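Local coordinates for protein putative metal-dependent phosphoesterase (Bifidobacterium adolescentis, PDB 3O0F) that hydrolyses phosphoesters at a centre of two irons and one zinc, and binds adenosine monophosphate in the pocket beside it, as a member of the PHP family, at residues G258-H263 / N269-N274. Residues are numbered along the deposited sequence; the frame is centred on the assembly and turned at random.
Sequences GGSDWH and NGLGEN. With FE (Fe (III) ion), chain E; ZN (zinc ion), chain C; EDO (1,2-ethanediol), chain G.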
loop_
_atom_site.group_PDB
_atom_site.type_symbol
_atom_site.label_atom_id
_atom_site.label_comp_id
_atom_site.label_asym_id
_atom_site.label_seq_id
_atom_site.Cartn_x
_atom_site.Cartn_y
_atom_site.Cartn_z
ATOM N N GLY A 258 6.009 4.024 -10.330
ATOM C CA GLY A 258 4.783 3.467 -10.831
ATOM C C GLY A 258 4.603 2.074 -10.221
ATOM O O GLY A 258 5.564 1.402 -9.816
ATOM N N GLY A 259 3.360 1.633 -10.155
ATOM C CA GLY A 259 3.051 0.311 -9.674
ATOM C C GLY A 259 1.594 -0.003 -9.948
ATOM O O GLY A 259 0.826 0.887 -10.273
ATOM N N SER A 260 1.221 -1.270 -9.803
ATOM C CA SER A 260 -0.116 -1.733 -10.173
ATOM C C SER A 260 -1.134 -1.577 -9.063
ATOM O O SER A 260 -2.310 -1.450 -9.353
ATOM C CB SER A 260 -0.082 -3.188 -10.564
ATOM O OG SER A 260 0.380 -3.987 -9.484
ATOM N N ASP A 261 -0.692 -1.570 -7.803
ATOM C CA ASP A 261 -1.588 -1.746 -6.675
ATOM C C ASP A 261 -2.335 -3.085 -6.803
ATOM O O ASP A 261 -3.497 -3.184 -6.472
ATOM C CB ASP A 261 -2.599 -0.608 -6.608
ATOM C CG ASP A 261 -2.732 -0.048 -5.242
ATOM O OD1 ASP A 261 -2.476 -0.801 -4.284
ATOM O OD2 ASP A 261 -3.043 1.144 -5.137
ATOM N N TRP A 262 -1.639 -4.108 -7.294
ATOM C CA TRP A 262 -2.193 -5.424 -7.371
ATOM C C TRP A 262 -2.587 -5.938 -6.003
ATOM O O TRP A 262 -1.835 -5.820 -5.024
ATOM C CB TRP A 262 -1.148 -6.344 -7.975
ATOM C CG TRP A 262 -1.481 -7.769 -8.203
ATOM C CD1 TRP A 262 -2.173 -8.284 -9.240
ATOM C CD2 TRP A 262 -0.974 -8.882 -7.457
ATOM N NE1 TRP A 262 -2.173 -9.663 -9.173
ATOM C CE2 TRP A 262 -1.393 -10.049 -8.115
ATOM C CE3 TRP A 262 -0.185 -9.000 -6.297
ATOM C CZ2 TRP A 262 -1.111 -11.306 -7.626
ATOM C CZ3 TRP A 262 0.127 -10.261 -5.826
ATOM C CH2 TRP A 262 -0.343 -11.402 -6.496
ATOM N N HIS A 263 -3.772 -6.528 -5.966
ATOM C CA HIS A 263 -4.271 -7.225 -4.801
ATOM C C HIS A 263 -4.769 -8.606 -5.228
ATOM O O HIS A 263 -5.650 -9.185 -4.586
ATOM C CB HIS A 263 -5.444 -6.441 -4.197
ATOM C CG HIS A 263 -5.071 -5.159 -3.517
ATOM N ND1 HIS A 263 -4.547 -4.067 -4.171
ATOM C CD2 HIS A 263 -5.218 -4.781 -2.228
ATOM C CE1 HIS A 263 -4.370 -3.081 -3.315
ATOM N NE2 HIS A 263 -4.773 -3.491 -2.129
ATOM N N ASN A 269 -6.979 -4.470 -10.721
ATOM C CA ASN A 269 -5.575 -4.044 -11.060
ATOM C C ASN A 269 -4.710 -5.250 -11.474
ATOM O O ASN A 269 -4.610 -6.247 -10.742
ATOM C CB ASN A 269 -4.926 -3.315 -9.857
ATOM C CG ASN A 269 -5.675 -2.099 -9.466
ATOM O OD1 ASN A 269 -6.914 -2.127 -9.435
ATOM N ND2 ASN A 269 -4.978 -1.014 -9.186
ATOM N N GLY A 270 -4.148 -5.186 -12.675
ATOM C CA GLY A 270 -3.265 -6.229 -13.189
ATOM C C GLY A 270 -1.824 -6.076 -12.761
ATOM O O GLY A 270 -1.272 -4.979 -12.794
ATOM N N LEU A 271 -1.204 -7.197 -12.390
ATOM C CA LEU A 271 0.170 -7.208 -11.948
ATOM C C LEU A 271 0.946 -6.668 -13.105
ATOM O O LEU A 271 0.709 -7.068 -14.243
ATOM C CB LEU A 271 0.662 -8.623 -11.611
ATOM C CG LEU A 271 2.070 -8.811 -11.006
ATOM C CD1 LEU A 271 2.255 -7.995 -9.748
ATOM C CD2 LEU A 271 2.255 -10.332 -10.695
ATOM N N GLY A 272 1.800 -5.702 -12.835
ATOM C CA GLY A 272 2.619 -5.136 -13.888
ATOM C C GLY A 272 2.003 -4.080 -14.758
ATOM O O GLY A 272 2.661 -3.611 -15.683
ATOM N N GLU A 273 0.775 -3.655 -14.480
ATOM C CA GLU A 273 0.092 -2.694 -15.374
ATOM C C GLU A 273 0.731 -1.306 -15.372
ATOM O O GLU A 273 0.504 -0.534 -16.285
ATOM C CB GLU A 273 -1.394 -2.540 -15.010
ATOM C CG GLU A 273 -1.691 -1.720 -13.770
ATOM C CD GLU A 273 -3.206 -1.660 -13.404
ATOM O OE1 GLU A 273 -4.011 -2.458 -13.954
ATOM O OE2 GLU A 273 -3.574 -0.853 -12.513
ATOM N N ASN A 274 1.443 -0.957 -14.302
ATOM C CA ASN A 274 2.282 0.250 -14.285
ATOM C C ASN A 274 3.564 -0.098 -13.570
ATOM O O ASN A 274 3.597 -0.997 -12.687
ATOM C CB ASN A 274 1.596 1.458 -13.568
ATOM C CG ASN A 274 0.608 2.185 -14.450
ATOM O OD1 ASN A 274 -0.612 2.214 -14.156
ATOM N ND2 ASN A 274 1.108 2.790 -15.537
HETATM FE FE FE E . -1.674 -0.004 -2.300
HETATM ZN ZN ZN C . -4.502 -2.671 -0.235
HETATM C C1 EDO G . -2.020 -10.796 -12.559
HETATM O O1 EDO G . -2.784 -9.566 -12.323
HETATM C C2 EDO G . -2.746 -12.079 -12.154
HETATM O O2 EDO G . -2.756 -12.286 -10.715
HETATM O O HOH W 1 -2.486 1.849 -2.794
HETATM O O HOH W 2 -5.554 -6.748 -8.264
#
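Leu271 lies over one face of the Trp262 indole where the metal-bearing loop of this PHP domain, following strand 255-258, folds back on itself. Its CB sits 3.9 Å from the centroid of the five-membered ring of Trp262, a CH-pi contact 20° off the normal. With CG of Leu271 anti to the backbone N (chi1 -175°), CD1 comes over the same face nearer the rim, and both side chains pack on Leu33 and Gln36 of helix 30-39. An ethanediol, probably from the crystallisation liquor, bridges the pair: Trp262 NE1 donates to its O2 at 3.1 Å, Leu271 N to its O1 at 2.8 Å. Replacing the indole of Trp262 by an alanine methyl is likely to strip Leu271 of the face it rests on and open a gap against helix 30-39.

Further along, Asn269 ND2 gives a nearly straight 2.7 Å bond to Ser260 O, which lies in the amide plane. Ser260 OG accepts from Trp262 N in an ST turn and also bonds Asp16, while the type II turn from Gly270 to Glu273 passes beside Ser260 CB. Bond and turn together hold the main chain at Asp261, whose OD1 binds one iron with His18, His20 and Glu75; OD2 is hydrogen-bonded to His234. His263 NE2 ligates zinc, and its ND1 donates to Asp261 O at 2.7 Å, the oxygen lying in the imidazole plane.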